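Local structure of tyrosine recombinase XerH (Helicobacter pylori, 5JJV) at residues 174-179 with 300-305; 191-196 with 293-298; 201-206 with 255-260. The protein cuts and rejoins DNA at specific recombination sites as a tyrosine recombinase and takes part in chromosome segregation. All coordinates share one frame; numbering follows the deposited sequence.

Contact 1 (174-179 with 300-305)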
loop_
_atom_site.group_PDB
_atom_site.type_symbol
_atom_site.label_atom_id
_atom_site.label_comp_id
_atom_site.label_asym_id
_atom_site.label_seq_id
_atom_site.Cartn_x
_atom_site.Cartn_y
_atom_site.Cartn_z
ATOM N N THR B 174 23.839 -16.373 -11.871
ATOM C CA THR B 174 23.889 -15.906 -10.491
ATOM C C THR B 174 23.089 -16.829 -9.578
ATOM O O THR B 174 22.596 -16.409 -8.530
ATOM C CB THR B 174 23.353 -14.470 -10.359
ATOM O OG1 THR B 174 22.023 -14.406 -10.886
ATOM C CG2 THR B 174 24.244 -13.497 -11.119
ATOM N N HIS B 175 22.965 -18.088 -9.988
ATOM C CA HIS B 175 22.257 -19.089 -9.202
ATOM C C HIS B 175 22.611 -20.491 -9.680
ATOM O O HIS B 175 23.116 -20.669 -10.789
ATOM C CB HIS B 175 20.742 -18.878 -9.286
ATOM C CG HIS B 175 20.122 -19.443 -10.526
ATOM N ND1 HIS B 175 20.175 -18.801 -11.744
ATOM C CD2 HIS B 175 19.433 -20.590 -10.736
ATOM C CE1 HIS B 175 19.547 -19.529 -12.651
ATOM N NE2 HIS B 175 19.088 -20.620 -12.064
ATOM N N LEU B 176 22.350 -21.483 -8.835
ATOM C CA LEU B 176 22.518 -22.878 -9.217
ATOM C C LEU B 176 21.168 -23.456 -9.616
ATOM O O LEU B 176 20.178 -23.261 -8.910
ATOM C CB LEU B 176 23.123 -23.690 -8.070
ATOM C CG LEU B 176 24.417 -23.172 -7.441
ATOM C CD1 LEU B 176 24.832 -24.051 -6.273
ATOM C CD2 LEU B 176 25.526 -23.096 -8.475
ATOM N N ASN B 177 21.116 -24.158 -10.743
ATOM C CA ASN B 177 19.870 -24.796 -11.152
ATOM C C ASN B 177 19.601 -26.043 -10.314
ATOM O O ASN B 177 20.300 -26.300 -9.333
ATOM C CB ASN B 177 19.890 -25.140 -12.648
ATOM C CG ASN B 177 21.044 -26.050 -13.035
ATOM O OD1 ASN B 177 21.498 -26.879 -12.248
ATOM N ND2 ASN B 177 21.519 -25.901 -14.266
ATOM N N ASN B 178 18.593 -26.816 -10.706
ATOM C CA ASN B 178 18.201 -27.999 -9.949
ATOM C C ASN B 178 19.335 -29.017 -9.847
ATOM O O ASN B 178 19.628 -29.524 -8.764
ATOM C CB ASN B 178 16.968 -28.649 -10.582
ATOM C CG ASN B 178 16.148 -29.442 -9.580
ATOM O OD1 ASN B 178 16.651 -29.859 -8.537
ATOM N ND2 ASN B 178 14.873 -29.651 -9.894
ATOM N N GLU B 179 19.977 -29.300 -10.976
ATOM C CA GLU B 179 21.054 -30.284 -11.023
ATOM C C GLU B 179 22.295 -29.814 -10.266
ATOM O O GLU B 179 22.932 -30.593 -9.557
ATOM C CB GLU B 179 21.418 -30.605 -12.474
ATOM N N ALA B 300 33.333 -27.964 -6.382
ATOM C CA ALA B 300 32.339 -28.604 -7.236
ATOM C C ALA B 300 32.406 -28.078 -8.666
ATOM O O ALA B 300 31.648 -28.516 -9.532
ATOM C CB ALA B 300 30.946 -28.401 -6.664
ATOM N N GLY B 301 33.317 -27.139 -8.907
ATOM C CA GLY B 301 33.463 -26.529 -10.217
ATOM C C GLY B 301 32.226 -25.753 -10.624
ATOM O O GLY B 301 31.824 -25.769 -11.788
ATOM N N LEU B 302 31.623 -25.067 -9.657
ATOM C CA LEU B 302 30.375 -24.348 -9.885
ATOM C C LEU B 302 30.537 -22.835 -9.773
ATOM O O LEU B 302 29.547 -22.113 -9.652
ATOM C CB LEU B 302 29.306 -24.819 -8.898
ATOM C CG LEU B 302 28.893 -26.291 -8.950
ATOM C CD1 LEU B 302 27.853 -26.587 -7.880
ATOM C CD2 LEU B 302 28.369 -26.653 -10.330
ATOM N N ARG B 303 31.778 -22.358 -9.806
ATOM C CA ARG B 303 32.045 -20.927 -9.684
ATOM C C ARG B 303 31.380 -20.133 -10.801
ATOM O O ARG B 303 31.412 -20.529 -11.966
ATOM C CB ARG B 303 33.551 -20.650 -9.678
ATOM C CG ARG B 303 34.177 -20.651 -8.293
ATOM C CD ARG B 303 35.530 -19.954 -8.299
ATOM N NE ARG B 303 35.429 -18.564 -8.739
ATOM C CZ ARG B 303 35.253 -17.530 -7.921
ATOM N NH1 ARG B 303 35.156 -17.724 -6.613
ATOM N NH2 ARG B 303 35.172 -16.300 -8.411
ATOM N N ARG B 304 30.775 -19.009 -10.434
ATOM C CA ARG B 304 30.074 -18.169 -11.394
ATOM C C ARG B 304 30.145 -16.695 -11.001
ATOM O O ARG B 304 31.137 -16.250 -10.423
ATOM C CB ARG B 304 28.620 -18.624 -11.525
ATOM C CG ARG B 304 27.949 -18.960 -10.205
ATOM C CD ARG B 304 26.807 -19.938 -10.421
ATOM N NE ARG B 304 27.280 -21.175 -11.039
ATOM C CZ ARG B 304 26.492 -22.068 -11.629
ATOM N NH1 ARG B 304 27.014 -23.163 -12.163
ATOM N NH2 ARG B 304 25.183 -21.866 -11.689
ATOM N N GLU B 305 29.095 -15.944 -11.320
ATOM C CA GLU B 305 29.073 -14.507 -11.066
ATOM C C GLU B 305 29.118 -14.203 -9.570
ATOM O O GLU B 305 29.897 -13.363 -9.120
ATOM C CB GLU B 305 27.831 -13.873 -11.696
ATOM C CG GLU B 305 27.925 -12.365 -11.875
ATOM C CD GLU B 305 28.914 -11.966 -12.955
ATOM O OE1 GLU B 305 29.181 -12.791 -13.855
ATOM O OE2 GLU B 305 29.424 -10.828 -12.904
#
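Arg304 lays its guanidinium flat against Leu176: CD2 of Leu176 stands 3.3 Å above the guanidinium plane of Arg304, over its centre, and 3.5 Å from Arg304 CZ. At the edge of the same group, Arg304 NH2 donates to His175 O at 2.6 Å, with the oxygen almost in the guanidinium plane although the N-H is bent (131°). Arg304 NE donates back to Leu302 O at 2.8 Å, that oxygen being tilted out of the plane. The torsions explain this return: CG lies between the backbone N and the carbonyl carbon (chi1 43°), and the bend at chi3 brings the group over the leucine. Two carbonyls thus fix its rotation, and a salt bridge from NH1 to Glu180 OE2 adds a third hold. At one end Thr174 CG2 lies 3.7 Å from Glu305 CB; at the other, Leu176 CD2 is 4.2 Å from Leu302 CB. These parts run nearly antiparallel, 161° apart. In this catalytic domain the His175 ring stacks on His347, its side chain about 8 Å from that of Tyr345, the predicted nucleophile. The contact joins the approach to helix 178-190 with the loop linking helices 286-299 and 309-324, Leu176 packing on Phe184 and Met311.

Contact 2 (191-196 with 293-298). With nucleotides of chain C.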
loop_
_atom_site.group_PDB
_atom_site.type_symbol
_atom_site.label_atom_id
_atom_site.label_comp_id
_atom_site.label_asym_id
_atom_site.label_seq_id
_atom_site.Cartn_x
_atom_site.Cartn_y
_atom_site.Cartn_z
ATOM N N ILE B 191 33.534 -32.825 0.193
ATOM C CA ILE B 191 34.718 -32.010 0.445
ATOM C C ILE B 191 35.282 -32.320 1.829
ATOM O O ILE B 191 34.556 -32.751 2.726
ATOM C CB ILE B 191 34.407 -30.498 0.322
ATOM C CG1 ILE B 191 35.687 -29.700 0.054
ATOM C CG2 ILE B 191 33.678 -29.987 1.558
ATOM C CD1 ILE B 191 35.445 -28.228 -0.194
ATOM N N GLU B 192 36.585 -32.117 1.990
ATOM C CA GLU B 192 37.259 -32.451 3.236
ATOM C C GLU B 192 37.206 -31.313 4.250
ATOM O O GLU B 192 37.490 -30.160 3.927
ATOM C CB GLU B 192 38.713 -32.837 2.960
ATOM C CG GLU B 192 39.438 -31.881 2.031
ATOM C CD GLU B 192 40.827 -32.366 1.667
ATOM O OE1 GLU B 192 41.454 -33.056 2.497
ATOM O OE2 GLU B 192 41.285 -32.064 0.546
ATOM N N MET B 193 36.827 -31.652 5.477
ATOM C CA MET B 193 36.853 -30.706 6.585
ATOM C C MET B 193 37.465 -31.379 7.805
ATOM O O MET B 193 37.350 -32.593 7.973
ATOM C CB MET B 193 35.448 -30.198 6.916
ATOM C CG MET B 193 34.738 -29.492 5.773
ATOM S SD MET B 193 33.122 -28.868 6.277
ATOM C CE MET B 193 32.448 -28.345 4.703
ATOM N N SER B 194 38.120 -30.593 8.654
ATOM C CA SER B 194 38.683 -31.126 9.887
ATOM C C SER B 194 37.562 -31.584 10.811
ATOM O O SER B 194 36.438 -31.090 10.726
ATOM C CB SER B 194 39.554 -30.082 10.584
ATOM O OG SER B 194 38.779 -28.977 11.012
ATOM N N ALA B 195 37.876 -32.527 11.693
ATOM C CA ALA B 195 36.886 -33.082 12.608
ATOM C C ALA B 195 36.304 -32.011 13.525
ATOM O O ALA B 195 35.166 -32.121 13.980
ATOM C CB ALA B 195 37.501 -34.203 13.433
ATOM N N LYS B 196 37.089 -30.970 13.780
ATOM C CA LYS B 196 36.680 -29.906 14.685
ATOM C C LYS B 196 35.542 -29.063 14.114
ATOM O O LYS B 196 34.698 -28.568 14.861
ATOM C CB LYS B 196 37.873 -29.008 15.018
ATOM N N VAL B 293 31.670 -21.487 2.054
ATOM C CA VAL B 293 30.746 -21.745 0.955
ATOM C C VAL B 293 31.468 -21.736 -0.390
ATOM O O VAL B 293 31.302 -22.651 -1.200
ATOM C CB VAL B 293 29.599 -20.713 0.928
ATOM C CG1 VAL B 293 28.837 -20.789 -0.386
ATOM C CG2 VAL B 293 28.664 -20.930 2.106
ATOM N N GLU B 294 32.274 -20.704 -0.618
ATOM C CA GLU B 294 33.013 -20.563 -1.867
ATOM C C GLU B 294 33.987 -21.723 -2.063
ATOM O O GLU B 294 34.247 -22.144 -3.190
ATOM C CB GLU B 294 33.760 -19.225 -1.897
ATOM C CG GLU B 294 34.310 -18.837 -3.262
ATOM C CD GLU B 294 35.682 -19.423 -3.534
ATOM O OE1 GLU B 294 36.083 -19.478 -4.715
ATOM O OE2 GLU B 294 36.360 -19.821 -2.564
ATOM N N ARG B 295 34.517 -22.234 -0.956
ATOM C CA ARG B 295 35.437 -23.368 -0.987
ATOM C C ARG B 295 34.758 -24.602 -1.572
ATOM O O ARG B 295 35.362 -25.352 -2.338
ATOM C CB ARG B 295 35.958 -23.664 0.422
ATOM C CG ARG B 295 36.885 -24.860 0.530
ATOM C CD ARG B 295 37.424 -24.991 1.945
ATOM N NE ARG B 295 38.191 -26.218 2.135
ATOM C CZ ARG B 295 37.678 -27.352 2.603
ATOM N NH1 ARG B 295 36.395 -27.415 2.933
ATOM N NH2 ARG B 295 38.449 -28.422 2.745
ATOM N N ILE B 296 33.494 -24.799 -1.211
ATOM C CA ILE B 296 32.719 -25.930 -1.702
ATOM C C ILE B 296 32.305 -25.720 -3.156
ATOM O O ILE B 296 32.404 -26.634 -3.978
ATOM C CB ILE B 296 31.467 -26.164 -0.837
ATOM C CG1 ILE B 296 31.873 -26.437 0.612
ATOM C CG2 ILE B 296 30.643 -27.317 -1.386
ATOM C CD1 ILE B 296 30.713 -26.775 1.517
ATOM N N ILE B 297 31.842 -24.511 -3.464
ATOM C CA ILE B 297 31.466 -24.139 -4.825
ATOM C C ILE B 297 32.622 -24.354 -5.796
ATOM O O ILE B 297 32.452 -24.943 -6.864
ATOM C CB ILE B 297 31.016 -22.667 -4.899
ATOM C CG1 ILE B 297 29.743 -22.454 -4.081
ATOM C CG2 ILE B 297 30.800 -22.241 -6.344
ATOM C CD1 ILE B 297 29.293 -21.016 -4.028
ATOM N N ASN B 298 33.798 -23.873 -5.410
ATOM C CA ASN B 298 34.998 -24.014 -6.220
ATOM C C ASN B 298 35.373 -25.484 -6.392
ATOM O O ASN B 298 35.791 -25.908 -7.469
ATOM C CB ASN B 298 36.155 -23.239 -5.585
ATOM C CG ASN B 298 37.200 -22.813 -6.597
ATOM O OD1 ASN B 298 37.313 -23.394 -7.675
ATOM N ND2 ASN B 298 37.973 -21.791 -6.250
ATOM P P DA C 2 41.156 -26.700 12.629
ATOM O OP1 DA C 2 41.045 -27.575 13.816
ATOM O OP2 DA C 2 40.682 -27.178 11.313
ATOM O "O5'" DA C 2 40.421 -25.310 12.936
ATOM C "C5'" DA C 2 40.472 -24.754 14.246
ATOM C "C4'" DA C 2 40.034 -23.298 14.242
ATOM O "O4'" DA C 2 41.001 -22.497 13.506
ATOM C "C3'" DA C 2 38.672 -23.015 13.584
ATOM O "O3'" DA C 2 37.962 -22.031 14.342
ATOM C "C2'" DA C 2 39.081 -22.455 12.227
ATOM C "C1'" DA C 2 40.287 -21.642 12.651
ATOM N N9 DA C 2 41.139 -21.200 11.553
ATOM C C8 DA C 2 41.221 -21.736 10.298
ATOM N N7 DA C 2 42.072 -21.114 9.513
ATOM C C5 DA C 2 42.567 -20.090 10.305
ATOM C C6 DA C 2 43.506 -19.067 10.060
ATOM N N6 DA C 2 44.136 -18.911 8.892
ATOM N N1 DA C 2 43.773 -18.210 11.068
ATOM C C2 DA C 2 43.142 -18.371 12.236
ATOM N N3 DA C 2 42.243 -19.290 12.584
ATOM C C4 DA C 2 41.998 -20.126 11.563
#
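Ile191, where the chain leaves helix 178-190, brings its CA to 6.8 Å from the CA of Ile296 on helix 286-299, and only the next two loop residues, Glu192 and Met193, also touch 293-298. Ile191 meets both Arg295 and Ile296. Its CG1 is anti to the backbone N (chi1 -158°), which directs CD1 toward the helix, and this methyl lies 3.4 Å above the guanidinium plane of Arg295, offset toward the rim, with Arg295 NH1 as its nearest atom. The same methyl also touches Ile296, 4.1 Å from its CG1. Arg295 itself is stretched out from CG to NE, and its end is directed at the backbone carbonyl of Glu192. Both terminal nitrogens point at that oxygen: NH1 to Glu192 O is a weak bond of 3.1 Å, bent at 121°, whereas NH2 to Glu192 O is modelled at 2.3 Å, too short to be trusted as a length, so the hold of Arg295 on Glu192 O is doubtful in its details. The acid of Glu192 stays apart, OE2 being 5.1 Å from Arg295 NH2, near enough for a modest electrostatic attraction at most. Met193 crosses Ile296 at about a right angle, its CE 4.0 Å from Ile296 CD1. Farther along the loop the protein meets DNA: Ser194 OG donates to the phosphate oxygen OP2 of DA2 of chain C at 2.6 Å, a contact to the sugar-phosphate backbone made without touching the base. In the catalytic domain the loop thus links helices 178-190 and 198-211 across the flank of helix 286-299: Ile296 also packs on Phe184 and Ile188 of the first helix and on Ile205 of the second, while Met193 lies against Arg198 and Asn201.

Contact 3 (201-206 with 255-260)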
loop_
_atom_site.group_PDB
_atom_site.type_symbol
_atom_site.label_atom_id
_atom_site.label_comp_id
_atom_site.label_asym_id
_atom_site.label_seq_id
_atom_site.Cartn_x
_atom_site.Cartn_y
_atom_site.Cartn_z
ATOM N N ASN B 201 30.002 -26.864 10.326
ATOM C CA ASN B 201 29.986 -26.155 9.050
ATOM C C ASN B 201 29.019 -26.760 8.038
ATOM O O ASN B 201 28.344 -26.034 7.307
ATOM C CB ASN B 201 31.394 -26.109 8.454
ATOM C CG ASN B 201 32.339 -25.238 9.259
ATOM O OD1 ASN B 201 32.051 -24.880 10.401
ATOM N ND2 ASN B 201 33.475 -24.894 8.666
ATOM N N ARG B 202 28.951 -28.086 7.993
ATOM C CA ARG B 202 28.036 -28.760 7.080
ATOM C C ARG B 202 26.583 -28.450 7.432
ATOM O O ARG B 202 25.766 -28.191 6.548
ATOM C CB ARG B 202 28.268 -30.273 7.091
ATOM C CG ARG B 202 29.485 -30.721 6.299
ATOM C CD ARG B 202 29.459 -32.221 6.069
ATOM N NE ARG B 202 29.531 -32.965 7.322
ATOM C CZ ARG B 202 29.036 -34.186 7.493
ATOM N NH1 ARG B 202 28.421 -34.799 6.491
ATOM N NH2 ARG B 202 29.149 -34.790 8.669
ATOM N N LEU B 203 26.272 -28.472 8.724
ATOM C CA LEU B 203 24.923 -28.176 9.191
ATOM C C LEU B 203 24.531 -26.745 8.854
ATOM O O LEU B 203 23.412 -26.485 8.414
ATOM C CB LEU B 203 24.816 -28.409 10.698
ATOM C CG LEU B 203 23.434 -28.194 11.317
ATOM C CD1 LEU B 203 22.415 -29.133 10.692
ATOM C CD2 LEU B 203 23.489 -28.383 12.824
ATOM N N LEU B 204 25.467 -25.823 9.060
ATOM C CA LEU B 204 25.243 -24.408 8.790
ATOM C C LEU B 204 24.866 -24.156 7.334
ATOM O O LEU B 204 23.825 -23.565 7.045
ATOM C CB LEU B 204 26.492 -23.602 9.152
ATOM C CG LEU B 204 26.510 -22.128 8.748
ATOM C CD1 LEU B 204 25.360 -21.378 9.398
ATOM C CD2 LEU B 204 27.842 -21.500 9.119
ATOM N N ILE B 205 25.718 -24.614 6.424
ATOM C CA ILE B 205 25.519 -24.389 4.997
ATOM C C ILE B 205 24.259 -25.084 4.482
ATOM O O ILE B 205 23.511 -24.509 3.690
ATOM C CB ILE B 205 26.747 -24.863 4.190
ATOM C CG1 ILE B 205 27.976 -24.044 4.587
ATOM C CG2 ILE B 205 26.498 -24.746 2.696
ATOM C CD1 ILE B 205 29.211 -24.351 3.773
ATOM N N LYS B 206 24.018 -26.309 4.942
ATOM C CA LYS B 206 22.848 -27.068 4.504
ATOM C C LYS B 206 21.541 -26.385 4.901
ATOM O O LYS B 206 20.594 -26.342 4.112
ATOM C CB LYS B 206 22.887 -28.494 5.063
ATOM C CG LYS B 206 23.804 -29.432 4.293
ATOM C CD LYS B 206 23.535 -30.894 4.634
ATOM C CE LYS B 206 24.274 -31.829 3.683
ATOM N NZ LYS B 206 23.965 -33.266 3.944
ATOM N N GLU B 255 18.749 -34.250 10.521
ATOM C CA GLU B 255 18.569 -34.874 11.836
ATOM C C GLU B 255 19.850 -35.485 12.402
ATOM O O GLU B 255 20.222 -35.212 13.544
ATOM C CB GLU B 255 17.484 -35.951 11.783
ATOM C CG GLU B 255 17.203 -36.573 13.146
ATOM C CD GLU B 255 16.304 -37.790 13.070
ATOM O OE1 GLU B 255 15.481 -37.872 12.133
ATOM O OE2 GLU B 255 16.425 -38.669 13.950
ATOM N N SER B 256 20.517 -36.314 11.606
ATOM C CA SER B 256 21.751 -36.956 12.048
ATOM C C SER B 256 22.880 -35.941 12.202
ATOM O O SER B 256 23.739 -36.080 13.071
ATOM C CB SER B 256 22.163 -38.057 11.068
ATOM O OG SER B 256 21.253 -39.143 11.103
ATOM N N LEU B 257 22.865 -34.916 11.358
ATOM C CA LEU B 257 23.906 -33.897 11.377
ATOM C C LEU B 257 23.718 -32.934 12.545
ATOM O O LEU B 257 24.689 -32.489 13.158
ATOM C CB LEU B 257 23.922 -33.134 10.053
ATOM C CG LEU B 257 25.112 -32.209 9.806
ATOM C CD1 LEU B 257 26.417 -32.929 10.107
ATOM C CD2 LEU B 257 25.093 -31.713 8.369
ATOM N N LEU B 258 22.463 -32.616 12.848
ATOM C CA LEU B 258 22.142 -31.728 13.960
ATOM C C LEU B 258 22.531 -32.359 15.291
ATOM O O LEU B 258 23.169 -31.720 16.127
ATOM C CB LEU B 258 20.653 -31.380 13.958
ATOM C CG LEU B 258 20.123 -30.558 15.137
ATOM C CD1 LEU B 258 20.841 -29.223 15.239
ATOM C CD2 LEU B 258 18.623 -30.350 15.007
ATOM N N LYS B 259 22.148 -33.618 15.477
ATOM C CA LYS B 259 22.445 -34.341 16.708
ATOM C C LYS B 259 23.946 -34.481 16.916
ATOM O O LYS B 259 24.432 -34.437 18.045
ATOM C CB LYS B 259 21.786 -35.723 16.692
ATOM N N GLU B 260 24.678 -34.646 15.818
ATOM C CA GLU B 260 26.127 -34.793 15.876
ATOM C C GLU B 260 26.793 -33.502 16.335
ATOM O O GLU B 260 27.698 -33.524 17.169
ATOM C CB GLU B 260 26.679 -35.215 14.514
ATOM C CG GLU B 260 28.193 -35.355 14.480
ATOM C CD GLU B 260 28.717 -35.693 13.099
ATOM O OE1 GLU B 260 27.900 -36.054 12.224
ATOM O OE2 GLU B 260 29.944 -35.595 12.886
#
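Arg202 NH2 and Glu260 OE1 form the one salt bridge between these helices, and at 4.0 Å it is long; the guanidinium and carboxylate planes stand 66° apart, so no paired, coplanar grip results. The stronger polar hold on Arg202 comes from helix 178-190, where Asp189 receives NH1 of Arg202 on OD1 and NZ of Lys206 on OD2, tying together two side chains one helical turn apart. With its end held there, Arg202 offers a flat surface to Leu257, whose CD1 lies 3.5 Å above the guanidinium plane of Arg202, offset toward the rim on the NH2 side. The other branch of the same leucine goes to the helix backbone: Leu257 CD2 is 3.5 Å from Leu203 N, and it also touches Arg202 CB at 3.7 Å. Lys206 completes this seat, its extended chain crossing Leu257 at about a right angle and bringing CD to 4.1 Å from Leu257 CD2. Leu257 therefore fills the hollow between Arg202, Leu203 and Lys206, on a path set by CG lying anti to its backbone N (chi1 -169°). Leu203 CB packs 3.9 Å from Leu257 CG, while Leu203 CD2 passes on to Leu258 CD1 at 3.7 Å, so consecutive leucines of helix 255-265 bracket it. Without a hydrogen bond across the interface, the fit rests chiefly on aliphatic interlocking, consistent with an axis separation of 9.5 Å and a steep crossing of -132°. This is helix-helix packing within the phage integrase catalytic domain, away from the predicted active-site residues. Helix 198-211 turns this face to helix 255-265 while Ile205 and Leu204 pack on helix 286-299, and Leu203 reaches Ile254 and Phe276 in the adjoining loops.

How the contacts relate
All three contacts belong to the helical catalytic domain and are partly buried, each with two buried touching residues; contact 2 alone has an exposed one, Glu192. In each, a guanidinium face lies under a leucine or isoleucine methyl. What the arginine nitrogens bind differs: in contacts 1 and 2 carbonyls of irregular chain, in contact 3 carboxylates, closely Asp189 and only at long range Glu260. Contacts 1 and 2 use successive pieces of chain, the end of helix 286-299 and the loop after it, joined by the Arg303-Glu294 salt bridge. Contacts 2 and 3 meet through Ile205, packed on Ile296 and Val293. Contacts 1 and 2 both reach DNA phosphates, while contact 3 stays about 6 Å from the DNA at its nearest atom.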